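Local coordinates for protein interleukin-2 receptor subunit beta (Mus musculus, PDB 6DG5) that probably serves as the signal-transducing beta subunit of the interleukin-2 receptor, binding the cytokine outside the cell and passing on its mitogenic signal, at residues E141-R145 with W195-S199; C10-S14 with F102-V108; V108-Q114 with I125-Q131; S176-Q182 with P201-R207. One frame throughout, in Å; residues are numbered along the deposited sequence.

Contact 1 (E141-R145 with W195-S199); sequences EFEAR and WSPWS. With MAN (alpha-D-mannopyranose), chain E; FUC (alpha-L-fucopyranose), chain C.
Trp195 lies over Glu143 of strand 140-148 and opens the WSXWS motif, the signature of type I cytokine receptors, whose tryptophans interleave with arginines of the neighbouring strands. Glu143 CB comes off-centre onto the six-membered ring of Trp195, 3.7 Å from Trp195 CH2, and the carboxylate then runs over the same indole, its plane only 14° from that of the ring. The glutamate's charge is met by a salt bridge to Arg184, which itself makes a cation-pi contact with Trp195. Ser196 OG bonds to Val185 N, while Pro197 CG rests 3.5 Å from C4 of a fucose on the protein's own glycan. At Trp198 the guanidinium of Arg145 lies flat on the indole, planes 6° apart and centres separated by 3.7 Å. The arginine sets off with CG between its backbone N and carbonyl carbon (chi1 57°) and then stays extended, which carries CD over the six-membered ring and CZ over the five-membered one. A leucine in place of Trp198 would probably deprive this cation of its flat platform, leaving Gln182 OE1 to steady Arg145 NH2. Mannose O4 donates to Trp198 O at 2.7 Å, and Ser199 OG takes the backbone N-H of Val183.

Contact 2 (C10-S14 with F102-V108); sequences CFYNS and FDNLRLV. With FUC (alpha-L-fucopyranose), chain C.
Tyr12 packs against Phe102 and Leu105 where the first domain meets the interdomain linker. Its backbone makes a single bridge to the linker: Tyr12 N donates to Asn104 O at 2.9 Å, nearly along the C=O axis, while Arg106 N reaches Tyr12 O from above the carbonyl plane. With CG anti to the backbone N (chi1 174°), the tyrosine ring presents its edge to the face of Phe102, CE2 to Phe102 CE1 3.7 Å, in a T-shaped pair with planes at 74°. Leu105 runs alongside, its CD2 3.7 Å from Tyr12 CD2, and also touches Ser14 CB. Tyr12, Phe102 and Ser14 are buried here, and Tyr12 OH is taken up by Arg15 O. The other flank, partly exposed, is looser. There the bent chain of Arg106 brings its guanidinium over Phe11, NH1 3.3 Å from Phe11 CD2, with the two planes inclined by 42°. Fucose passes over the other face of this guanidinium and puts O2 at its edge, while O3 lies between the carbonyl oxygens of Arg106 and Leu107. Apolar side chains and backbone bonds thus fix the junction inside, whereas arginine, phenylalanine and sugar form a mixed border outside, consistent with a glycan packed into the domain junction.

Contact 3 (V108-Q114 with I125-Q131); sequences VAPHSLQ and ISWKVSQ. With FUC (alpha-L-fucopyranose), chain C.
His111 lays its imidazole over the carbonyl of Lys128, whose O sits 3.6 Å from the ring plane, above its centre. CG between backbone N and carbonyl carbon (chi1 58°) brings the ring across to strand 123-128, and both nitrogens then find a hydroxyl near the ring plane: NE2 bonds to Ser130 OG at 2.6 Å, ND1 to Ser112 OG at 3.1 Å. Held at two points, the ring is probably hindered from flipping. An alanine here is likely to leave Ser130 OG without its mate and uncover the Lys128 carbonyl. Beneath the ring the backbones pair, His111 N to Lys128 O at 3.0 Å and Lys128 N to His111 O at 2.8 Å. Further along, Gln114 and Ser126 form the next hydrogen-bonded pair, but one residue out of step, a beta bulge around Ser112 and Leu113. Leu113 CD1 lies 3.6 Å from Trp127 CB, while the indole's far end meets Phe142. At the far end Val108 CG2 packs on Gln131 OE1, and one water links Val108 O to Ser130 N, bridging the backbones where they diverge. Antiparallel strands 111-118 and 123-128 in this order form the opening A-B hairpin of a fibronectin type-III domain.

Contact 4 (S176-Q182 with P201-R207); sequences STSYEVQ and PLTFRTR. With MAN (alpha-D-mannopyranose), chain E.
Phe204 reaches across to strand 178-187 because its CG sits between backbone N and carbonyl carbon (chi1 61°), bringing the ring under Tyr179. Tyr179 CB lies over one face, 3.6 Å from Phe204 CZ, while Val181 CG2 meets the ring edge, 3.6 Å from CE1. The two aromatic planes are 25° apart but slid past each other, with centroids separated by 5.6 Å and little overlap. Tyr179 runs on past Thr206 CG2 until its OH meets Ile174 N. Between these side chains run the bonds of an antiparallel pair, among them Tyr179 N to Phe204 O at 2.7 Å. Strands 178-187 and 202-205 are the F and G strands of the fibronectin type-III domain, and Phe204 and Leu202 face its interior, toward Ile125. On the outer surface Arg205 leaves with CG anti to the backbone N (chi1 -178°) and remains straight, which lets NH1 donate in the guanidinium plane to Ser178 OG at 3.1 Å, with Ser176 across one face. Glu180 lies alongside Pro201, OE2 3.6 Å from Pro201 CB, and its OE1 forms a salt bridge with Arg147. Near the start of 176-182 Thr206 OG1 accepts from Thr177 N at 2.9 Å, and Ile174 O is its second partner.

Overall arrangement
Contact 2 joins the two extracellular domains, pairing strand 8-12 with the linker after strand 91-99; contacts 1, 3 and 4 lie in the second, fibronectin type-III domain. Along the chain contact 2 comes first and shares Val108 with contact 3, which closes before contact 1 opens; the segments of contacts 1 and 4 alternate. Contacts 3 and 4, with centres about 17 Å apart, sit on two facing sheets and meet in the core through Ile125 and Leu202. Contact 1, about 10 Å from contact 3 and 14 Å from contact 2 between centres, touches both and shares a sheet with contact 4. The WSXWS segment thus touches both the linker of contact 2 and the sheet containing strands 140-148 and 178-187.

Contact 1 (E141-R145 with W195-S199)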
# COMPACT_ATOMS: atom_id res chain seq x y z
N GLU B 141 0.39 -7.99 7.42
CA GLU B 141 0.91 -8.14 8.77
C GLU B 141 0.87 -9.62 9.12
O GLU B 141 -0.06 -10.32 8.72
CB GLU B 141 0.09 -7.32 9.77
CG GLU B 141 0.83 -6.93 11.03
CD GLU B 141 0.08 -5.90 11.85
OE1 GLU B 141 -0.97 -6.25 12.43
OE2 GLU B 141 0.53 -4.73 11.89
N PHE B 142 1.87 -10.08 9.87
CA PHE B 142 1.99 -11.50 10.17
C PHE B 142 2.16 -11.72 11.66
O PHE B 142 2.81 -10.92 12.35
CB PHE B 142 3.16 -12.12 9.41
CG PHE B 142 2.97 -12.14 7.93
CD1 PHE B 142 2.27 -13.17 7.32
CD2 PHE B 142 3.49 -11.13 7.13
CE1 PHE B 142 2.09 -13.19 5.95
CE2 PHE B 142 3.31 -11.15 5.77
CZ PHE B 142 2.61 -12.18 5.17
N GLU B 143 1.59 -12.82 12.15
CA GLU B 143 1.73 -13.25 13.53
C GLU B 143 1.99 -14.75 13.53
O GLU B 143 1.22 -15.52 12.94
CB GLU B 143 0.47 -12.94 14.35
CG GLU B 143 0.68 -11.94 15.48
CD GLU B 143 -0.52 -11.85 16.40
OE1 GLU B 143 -1.38 -12.75 16.35
OE2 GLU B 143 -0.60 -10.88 17.19
N ALA B 144 3.08 -15.16 14.17
CA ALA B 144 3.44 -16.57 14.29
C ALA B 144 3.50 -16.96 15.75
O ALA B 144 3.74 -16.13 16.63
CB ALA B 144 4.79 -16.86 13.60
N ARG B 145 3.28 -18.25 16.02
CA ARG B 145 3.40 -18.78 17.37
C ARG B 145 4.24 -20.04 17.37
O ARG B 145 4.02 -20.95 16.55
CB ARG B 145 2.02 -19.05 18.00
CG ARG B 145 1.11 -19.99 17.25
CD ARG B 145 -0.20 -20.14 18.00
NE ARG B 145 -1.14 -21.05 17.36
CZ ARG B 145 -2.35 -21.33 17.84
NH1 ARG B 145 -2.76 -20.78 18.97
NH2 ARG B 145 -3.15 -22.17 17.19
N TRP B 195 -8.25 -11.65 11.86
CA TRP B 195 -7.06 -12.43 11.51
C TRP B 195 -7.43 -13.63 10.65
O TRP B 195 -8.53 -14.18 10.74
CB TRP B 195 -6.35 -12.91 12.77
CG TRP B 195 -5.42 -11.90 13.37
CD1 TRP B 195 -5.66 -11.11 14.47
CD2 TRP B 195 -4.11 -11.56 12.91
NE1 TRP B 195 -4.57 -10.31 14.71
CE2 TRP B 195 -3.60 -10.57 13.78
CE3 TRP B 195 -3.31 -12.01 11.86
CZ2 TRP B 195 -2.34 -10.01 13.61
CZ3 TRP B 195 -2.05 -11.46 11.70
CH2 TRP B 195 -1.58 -10.47 12.57
N SER B 196 -6.49 -14.04 9.81
CA SER B 196 -6.64 -15.25 9.03
C SER B 196 -6.40 -16.47 9.92
O SER B 196 -5.74 -16.37 10.95
CB SER B 196 -5.66 -15.26 7.86
OG SER B 196 -4.36 -15.64 8.29
N PRO B 197 -6.94 -17.63 9.54
CA PRO B 197 -6.68 -18.84 10.32
C PRO B 197 -5.20 -19.19 10.34
O PRO B 197 -4.43 -18.78 9.47
CB PRO B 197 -7.50 -19.92 9.59
CG PRO B 197 -8.56 -19.16 8.88
CD PRO B 197 -7.92 -17.87 8.47
N TRP B 198 -4.81 -19.94 11.36
CA TRP B 198 -3.42 -20.34 11.50
C TRP B 198 -3.02 -21.27 10.37
O TRP B 198 -3.82 -22.10 9.91
CB TRP B 198 -3.19 -21.01 12.85
CG TRP B 198 -3.27 -20.08 14.01
CD1 TRP B 198 -4.30 -19.95 14.90
CD2 TRP B 198 -2.27 -19.13 14.41
NE1 TRP B 198 -4.00 -18.99 15.83
CE2 TRP B 198 -2.76 -18.46 15.55
CE3 TRP B 198 -1.02 -18.77 13.91
CZ2 TRP B 198 -2.04 -17.47 16.21
CZ3 TRP B 198 -0.30 -17.78 14.57
CH2 TRP B 198 -0.81 -17.15 15.70
N SER B 199 -1.78 -21.14 9.92
CA SER B 199 -1.26 -21.99 8.87
C SER B 199 -1.14 -23.43 9.35
O SER B 199 -1.16 -23.72 10.55
CB SER B 199 0.11 -21.49 8.40
OG SER B 199 1.06 -21.56 9.45
C1 MAN E . -6.02 -27.81 9.07
C2 MAN E . -5.18 -27.94 10.37
C3 MAN E . -5.24 -26.63 11.16
C4 MAN E . -4.83 -25.45 10.28
C5 MAN E . -5.71 -25.38 9.03
C6 MAN E . -5.27 -24.29 8.07
O2 MAN E . -3.80 -28.15 10.08
O3 MAN E . -4.43 -26.69 12.33
O4 MAN E . -4.96 -24.23 11.02
O5 MAN E . -5.67 -26.65 8.32
O6 MAN E . -6.25 -24.17 7.04
C1 FUC C . -12.51 -19.31 4.22
C2 FUC C . -11.82 -17.93 4.06
C3 FUC C . -10.75 -17.70 5.14
C4 FUC C . -10.29 -19.02 5.80
C5 FUC C . -11.50 -19.77 6.39
C6 FUC C . -11.26 -21.26 6.58
O2 FUC C . -12.74 -16.85 4.05
O3 FUC C . -9.61 -17.07 4.57
O4 FUC C . -9.57 -19.84 4.89
O5 FUC C . -12.70 -19.63 5.59

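Contact 2 (C10-S14 with F102-V108)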
# COMPACT_ATOMS: atom_id res chain seq x y z
N CYS B 10 -20.27 -12.86 7.78
CA CYS B 10 -19.71 -13.16 6.48
C CYS B 10 -18.31 -12.58 6.37
O CYS B 10 -18.01 -11.54 6.96
CB CYS B 10 -20.60 -12.61 5.35
SG CYS B 10 -22.27 -13.28 5.33
N PHE B 11 -17.46 -13.25 5.60
CA PHE B 11 -16.06 -12.86 5.47
C PHE B 11 -15.64 -12.92 4.01
O PHE B 11 -16.03 -13.83 3.27
CB PHE B 11 -15.15 -13.74 6.32
CG PHE B 11 -15.29 -13.52 7.79
CD1 PHE B 11 -14.87 -12.32 8.36
CD2 PHE B 11 -15.84 -14.49 8.61
CE1 PHE B 11 -15.00 -12.11 9.72
CE2 PHE B 11 -15.97 -14.28 9.97
CZ PHE B 11 -15.55 -13.08 10.52
N TYR B 12 -14.83 -11.94 3.61
CA TYR B 12 -14.36 -11.79 2.24
C TYR B 12 -12.85 -11.98 2.21
O TYR B 12 -12.12 -11.35 2.98
CB TYR B 12 -14.76 -10.41 1.70
CG TYR B 12 -14.22 -10.05 0.33
CD1 TYR B 12 -14.29 -10.95 -0.72
CD2 TYR B 12 -13.68 -8.79 0.09
CE1 TYR B 12 -13.81 -10.61 -1.98
CE2 TYR B 12 -13.21 -8.44 -1.16
CZ TYR B 12 -13.27 -9.36 -2.19
OH TYR B 12 -12.79 -9.02 -3.44
N ASN B 13 -12.39 -12.87 1.33
CA ASN B 13 -10.97 -13.21 1.25
C ASN B 13 -10.16 -12.18 0.47
O ASN B 13 -9.00 -12.44 0.15
CB ASN B 13 -10.79 -14.59 0.62
CG ASN B 13 -10.95 -14.58 -0.89
OD1 ASN B 13 -11.69 -13.78 -1.44
ND2 ASN B 13 -10.24 -15.49 -1.56
N SER B 14 -10.75 -11.02 0.16
CA SER B 14 -10.17 -9.91 -0.58
C SER B 14 -9.96 -10.22 -2.06
O SER B 14 -9.36 -9.40 -2.77
CB SER B 14 -8.84 -9.43 0.02
OG SER B 14 -7.79 -10.33 -0.30
N PHE B 102 -14.77 -4.94 2.21
CA PHE B 102 -13.45 -4.62 2.73
C PHE B 102 -13.47 -4.18 4.19
O PHE B 102 -12.41 -3.85 4.73
CB PHE B 102 -12.80 -3.54 1.86
CG PHE B 102 -12.16 -4.08 0.62
CD1 PHE B 102 -12.93 -4.37 -0.50
CD2 PHE B 102 -10.80 -4.32 0.56
CE1 PHE B 102 -12.35 -4.88 -1.64
CE2 PHE B 102 -10.21 -4.82 -0.58
CZ PHE B 102 -10.99 -5.10 -1.69
N ASP B 103 -14.64 -4.18 4.82
CA ASP B 103 -14.74 -4.04 6.27
C ASP B 103 -14.88 -5.39 6.97
O ASP B 103 -14.89 -5.43 8.20
CB ASP B 103 -15.92 -3.14 6.64
CG ASP B 103 -15.76 -1.73 6.11
OD1 ASP B 103 -14.62 -1.25 6.00
OD2 ASP B 103 -16.79 -1.09 5.79
N ASN B 104 -14.98 -6.48 6.20
CA ASN B 104 -15.11 -7.83 6.74
C ASN B 104 -14.10 -8.73 6.02
O ASN B 104 -14.47 -9.66 5.30
CB ASN B 104 -16.54 -8.36 6.58
CG ASN B 104 -17.52 -7.67 7.52
OD1 ASN B 104 -17.77 -6.47 7.41
ND2 ASN B 104 -18.09 -8.45 8.44
N LEU B 105 -12.81 -8.46 6.24
CA LEU B 105 -11.74 -9.16 5.56
C LEU B 105 -11.18 -10.27 6.44
O LEU B 105 -10.86 -10.04 7.61
CB LEU B 105 -10.62 -8.19 5.17
CG LEU B 105 -10.87 -7.29 3.96
CD1 LEU B 105 -9.69 -6.36 3.75
CD2 LEU B 105 -11.13 -8.13 2.72
N ARG B 106 -11.07 -11.47 5.87
CA ARG B 106 -10.43 -12.60 6.54
C ARG B 106 -9.64 -13.36 5.47
O ARG B 106 -10.20 -14.19 4.75
CB ARG B 106 -11.45 -13.50 7.23
CG ARG B 106 -10.89 -14.22 8.45
CD ARG B 106 -11.00 -15.73 8.33
NE ARG B 106 -12.12 -16.27 9.09
CZ ARG B 106 -13.22 -16.79 8.55
NH1 ARG B 106 -14.19 -17.27 9.32
NH2 ARG B 106 -13.34 -16.85 7.23
N LEU B 107 -8.35 -13.06 5.37
CA LEU B 107 -7.52 -13.57 4.29
C LEU B 107 -7.32 -15.08 4.41
O LEU B 107 -7.63 -15.71 5.42
CB LEU B 107 -6.17 -12.86 4.28
CG LEU B 107 -6.18 -11.41 3.78
CD1 LEU B 107 -5.03 -10.62 4.38
CD2 LEU B 107 -6.10 -11.40 2.27
N VAL B 108 -6.79 -15.66 3.33
CA VAL B 108 -6.49 -17.09 3.30
C VAL B 108 -5.23 -17.35 4.11
O VAL B 108 -4.26 -16.58 4.06
CB VAL B 108 -6.33 -17.56 1.84
CG1 VAL B 108 -5.71 -18.95 1.78
CG2 VAL B 108 -7.68 -17.56 1.14
C1 FUC C . -12.51 -19.31 4.22
C2 FUC C . -11.82 -17.93 4.06
C3 FUC C . -10.75 -17.70 5.14
C4 FUC C . -10.29 -19.02 5.80
C5 FUC C . -11.50 -19.77 6.39
C6 FUC C . -11.26 -21.26 6.58
O2 FUC C . -12.74 -16.85 4.05
O3 FUC C . -9.61 -17.07 4.57
O4 FUC C . -9.57 -19.84 4.89
O5 FUC C . -12.70 -19.63 5.59

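Contact 3 (V108-Q114 with I125-Q131)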
# COMPACT_ATOMS: atom_id res chain seq x y z
N VAL B 108 -6.79 -15.66 3.33
CA VAL B 108 -6.49 -17.09 3.30
C VAL B 108 -5.23 -17.35 4.11
O VAL B 108 -4.26 -16.58 4.06
CB VAL B 108 -6.33 -17.56 1.84
CG1 VAL B 108 -5.71 -18.95 1.78
CG2 VAL B 108 -7.68 -17.56 1.14
N ALA B 109 -5.24 -18.45 4.87
CA ALA B 109 -4.14 -18.76 5.77
C ALA B 109 -2.83 -18.89 4.99
O ALA B 109 -2.83 -19.29 3.82
CB ALA B 109 -4.43 -20.06 6.51
N PRO B 110 -1.70 -18.55 5.61
CA PRO B 110 -0.41 -18.72 4.93
C PRO B 110 -0.12 -20.18 4.66
O PRO B 110 -0.54 -21.07 5.41
CB PRO B 110 0.60 -18.12 5.93
CG PRO B 110 -0.22 -17.23 6.80
CD PRO B 110 -1.56 -17.89 6.92
N HIS B 111 0.60 -20.43 3.57
CA HIS B 111 0.93 -21.78 3.15
C HIS B 111 2.41 -21.85 2.81
O HIS B 111 3.16 -20.88 2.96
CB HIS B 111 0.07 -22.21 1.95
CG HIS B 111 0.19 -21.31 0.77
ND1 HIS B 111 1.18 -21.46 -0.18
CD2 HIS B 111 -0.54 -20.24 0.38
CE1 HIS B 111 1.05 -20.53 -1.11
NE2 HIS B 111 0.01 -19.77 -0.79
N SER B 112 2.84 -23.03 2.35
CA SER B 112 4.22 -23.27 1.92
C SER B 112 5.23 -22.94 3.02
O SER B 112 6.29 -22.37 2.77
CB SER B 112 4.54 -22.49 0.65
OG SER B 112 3.83 -23.00 -0.47
N LEU B 113 4.89 -23.30 4.26
CA LEU B 113 5.83 -23.13 5.36
C LEU B 113 6.98 -24.12 5.21
O LEU B 113 6.76 -25.31 4.95
CB LEU B 113 5.14 -23.33 6.70
CG LEU B 113 4.75 -22.07 7.48
CD1 LEU B 113 3.42 -21.53 6.99
CD2 LEU B 113 4.71 -22.35 8.97
N GLN B 114 8.21 -23.63 5.36
CA GLN B 114 9.37 -24.50 5.28
C GLN B 114 10.55 -23.84 5.97
O GLN B 114 10.56 -22.62 6.20
CB GLN B 114 9.73 -24.83 3.83
CG GLN B 114 10.28 -23.67 3.03
CD GLN B 114 10.87 -24.11 1.71
OE1 GLN B 114 11.24 -25.27 1.55
NE2 GLN B 114 10.98 -23.18 0.77
N ILE B 125 12.44 -19.62 8.90
CA ILE B 125 11.24 -20.27 8.40
C ILE B 125 10.53 -19.32 7.44
O ILE B 125 10.31 -18.15 7.78
CB ILE B 125 10.31 -20.69 9.55
CG1 ILE B 125 10.97 -21.78 10.39
CG2 ILE B 125 8.96 -21.15 9.01
CD1 ILE B 125 10.57 -21.74 11.85
N SER B 126 10.15 -19.82 6.27
CA SER B 126 9.50 -19.02 5.24
C SER B 126 8.05 -19.45 5.07
O SER B 126 7.63 -20.51 5.55
CB SER B 126 10.24 -19.15 3.90
OG SER B 126 11.57 -18.68 4.01
N TRP B 127 7.27 -18.61 4.38
CA TRP B 127 5.89 -18.93 4.07
C TRP B 127 5.40 -18.03 2.94
O TRP B 127 5.75 -16.85 2.88
CB TRP B 127 4.98 -18.76 5.30
CG TRP B 127 5.03 -17.41 5.94
CD1 TRP B 127 4.32 -16.30 5.58
CD2 TRP B 127 5.82 -17.03 7.07
NE1 TRP B 127 4.63 -15.25 6.41
CE2 TRP B 127 5.54 -15.67 7.34
CE3 TRP B 127 6.74 -17.70 7.89
CZ2 TRP B 127 6.15 -14.97 8.38
CZ3 TRP B 127 7.34 -17.01 8.92
CH2 TRP B 127 7.05 -15.66 9.16
N LYS B 128 4.59 -18.61 2.06
CA LYS B 128 3.99 -17.90 0.94
C LYS B 128 2.53 -17.58 1.23
O LYS B 128 1.89 -18.21 2.08
CB LYS B 128 4.10 -18.73 -0.35
CG LYS B 128 5.53 -19.00 -0.81
CD LYS B 128 5.54 -19.88 -2.06
CE LYS B 128 6.91 -19.90 -2.73
NZ LYS B 128 7.95 -20.54 -1.89
N VAL B 129 2.00 -16.59 0.51
CA VAL B 129 0.63 -16.14 0.69
C VAL B 129 -0.10 -16.17 -0.64
O VAL B 129 0.51 -16.08 -1.71
CB VAL B 129 0.56 -14.73 1.31
CG1 VAL B 129 1.06 -14.76 2.74
CG2 VAL B 129 1.36 -13.75 0.48
N SER B 130 -1.42 -16.31 -0.57
CA SER B 130 -2.27 -16.38 -1.76
C SER B 130 -3.54 -15.57 -1.53
O SER B 130 -3.93 -15.31 -0.39
CB SER B 130 -2.63 -17.83 -2.12
OG SER B 130 -1.50 -18.54 -2.58
N GLN B 131 -4.17 -15.18 -2.64
CA GLN B 131 -5.46 -14.49 -2.63
C GLN B 131 -5.42 -13.20 -1.82
O GLN B 131 -6.37 -12.85 -1.12
CB GLN B 131 -6.56 -15.42 -2.10
CG GLN B 131 -7.16 -16.32 -3.17
CD GLN B 131 -7.41 -17.72 -2.66
OE1 GLN B 131 -8.52 -18.06 -2.26
NE2 GLN B 131 -6.37 -18.54 -2.68
C1 FUC C . -12.51 -19.31 4.22
C2 FUC C . -11.82 -17.93 4.06
C3 FUC C . -10.75 -17.70 5.14
C4 FUC C . -10.29 -19.02 5.80
C5 FUC C . -11.50 -19.77 6.39
C6 FUC C . -11.26 -21.26 6.58
O2 FUC C . -12.74 -16.85 4.05
O3 FUC C . -9.61 -17.07 4.57
O4 FUC C . -9.57 -19.84 4.89
O5 FUC C . -12.70 -19.63 5.59
O HOH W 1 -2.49 -15.96 1.98

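Contact 4 (S176-Q182 with P201-R207)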
# COMPACT_ATOMS: atom_id res chain seq x y z
N SER B 176 18.71 -29.90 19.86
CA SER B 176 18.03 -31.19 19.79
C SER B 176 16.65 -31.12 20.44
O SER B 176 16.29 -31.92 21.31
CB SER B 176 18.87 -32.30 20.41
OG SER B 176 19.09 -32.08 21.79
N THR B 177 15.86 -30.13 20.02
CA THR B 177 14.53 -29.90 20.55
C THR B 177 13.56 -29.67 19.39
O THR B 177 13.90 -28.99 18.42
CB THR B 177 14.51 -28.69 21.50
OG1 THR B 177 15.43 -28.92 22.57
CG2 THR B 177 13.12 -28.47 22.06
N SER B 178 12.37 -30.26 19.49
CA SER B 178 11.38 -30.22 18.43
C SER B 178 10.35 -29.13 18.71
O SER B 178 9.80 -29.05 19.82
CB SER B 178 10.68 -31.57 18.29
OG SER B 178 11.61 -32.60 17.99
N TYR B 179 10.08 -28.30 17.70
CA TYR B 179 9.14 -27.20 17.81
C TYR B 179 8.06 -27.32 16.74
O TYR B 179 8.21 -28.05 15.76
CB TYR B 179 9.84 -25.84 17.66
CG TYR B 179 10.97 -25.59 18.63
CD1 TYR B 179 12.26 -26.03 18.35
CD2 TYR B 179 10.76 -24.90 19.81
CE1 TYR B 179 13.30 -25.80 19.23
CE2 TYR B 179 11.79 -24.66 20.70
CZ TYR B 179 13.06 -25.11 20.40
OH TYR B 179 14.09 -24.88 21.28
N GLU B 180 6.98 -26.58 16.94
CA GLU B 180 5.88 -26.49 15.98
C GLU B 180 5.49 -25.02 15.84
O GLU B 180 5.43 -24.29 16.83
CB GLU B 180 4.67 -27.33 16.44
CG GLU B 180 3.97 -28.08 15.32
CD GLU B 180 2.97 -29.10 15.84
OE1 GLU B 180 2.94 -29.34 17.07
OE2 GLU B 180 2.21 -29.68 15.03
N VAL B 181 5.24 -24.60 14.60
CA VAL B 181 5.04 -23.18 14.29
C VAL B 181 3.83 -23.02 13.38
O VAL B 181 3.66 -23.77 12.41
CB VAL B 181 6.30 -22.57 13.64
CG1 VAL B 181 5.96 -21.28 12.92
CG2 VAL B 181 7.36 -22.32 14.69
N GLN B 182 2.99 -22.03 13.70
CA GLN B 182 1.88 -21.62 12.85
C GLN B 182 1.96 -20.12 12.63
O GLN B 182 2.37 -19.37 13.51
CB GLN B 182 0.52 -21.96 13.48
CG GLN B 182 0.21 -23.44 13.56
CD GLN B 182 -1.19 -23.70 14.09
OE1 GLN B 182 -1.52 -23.33 15.22
NE2 GLN B 182 -2.02 -24.33 13.27
N PRO B 201 0.57 -26.34 10.72
CA PRO B 201 1.77 -26.26 11.56
C PRO B 201 2.97 -26.96 10.92
O PRO B 201 2.84 -27.97 10.23
CB PRO B 201 1.34 -26.96 12.86
CG PRO B 201 0.14 -27.77 12.49
CD PRO B 201 -0.55 -27.01 11.40
N LEU B 202 4.14 -26.38 11.16
CA LEU B 202 5.41 -26.88 10.65
C LEU B 202 6.23 -27.39 11.82
O LEU B 202 6.58 -26.62 12.72
CB LEU B 202 6.17 -25.79 9.89
CG LEU B 202 7.60 -26.11 9.46
CD1 LEU B 202 7.60 -26.93 8.18
CD2 LEU B 202 8.40 -24.83 9.30
N THR B 203 6.56 -28.68 11.81
CA THR B 203 7.31 -29.32 12.88
C THR B 203 8.77 -29.46 12.47
O THR B 203 9.07 -30.03 11.42
CB THR B 203 6.72 -30.69 13.22
OG1 THR B 203 5.29 -30.59 13.27
CG2 THR B 203 7.23 -31.16 14.57
N PHE B 204 9.67 -28.94 13.30
CA PHE B 204 11.09 -28.98 13.03
C PHE B 204 11.86 -29.22 14.32
O PHE B 204 11.39 -28.88 15.41
CB PHE B 204 11.58 -27.68 12.36
CG PHE B 204 11.38 -26.45 13.21
CD1 PHE B 204 10.17 -25.78 13.21
CD2 PHE B 204 12.41 -25.95 13.98
CE1 PHE B 204 9.98 -24.65 13.98
CE2 PHE B 204 12.24 -24.81 14.76
CZ PHE B 204 11.02 -24.16 14.75
N ARG B 205 13.04 -29.82 14.18
CA ARG B 205 13.90 -30.15 15.32
C ARG B 205 15.29 -29.57 15.09
O ARG B 205 15.85 -29.69 14.00
CB ARG B 205 13.98 -31.67 15.53
CG ARG B 205 14.82 -32.08 16.73
CD ARG B 205 14.82 -33.59 16.90
NE ARG B 205 15.66 -34.01 18.02
CZ ARG B 205 15.21 -34.19 19.26
NH1 ARG B 205 13.94 -33.98 19.55
NH2 ARG B 205 16.05 -34.57 20.22
N THR B 206 15.84 -28.95 16.13
CA THR B 206 17.14 -28.31 16.04
C THR B 206 18.26 -29.35 16.03
O THR B 206 18.10 -30.48 16.49
CB THR B 206 17.33 -27.34 17.21
OG1 THR B 206 16.91 -27.96 18.43
CG2 THR B 206 16.53 -26.07 16.99
N ARG B 207 19.40 -28.93 15.49
CA ARG B 207 20.56 -29.81 15.43
C ARG B 207 21.07 -30.11 16.84
O ARG B 207 21.12 -29.21 17.68
CB ARG B 207 21.67 -29.16 14.59
CG ARG B 207 22.91 -30.02 14.39
CD ARG B 207 24.02 -29.25 13.68
NE ARG B 207 23.72 -28.98 12.28
CZ ARG B 207 24.14 -29.74 11.27
NH1 ARG B 207 24.88 -30.81 11.51
NH2 ARG B 207 23.82 -29.42 10.02
C1 MAN E . -6.02 -27.81 9.07
C2 MAN E . -5.18 -27.94 10.37
C3 MAN E . -5.24 -26.63 11.16
C4 MAN E . -4.83 -25.45 10.28
C5 MAN E . -5.71 -25.38 9.03
C6 MAN E . -5.27 -24.29 8.07
O2 MAN E . -3.80 -28.15 10.08
O3 MAN E . -4.43 -26.69 12.33
O4 MAN E . -4.96 -24.23 11.02
O5 MAN E . -5.67 -26.65 8.32
O6 MAN E . -6.25 -24.17 7.04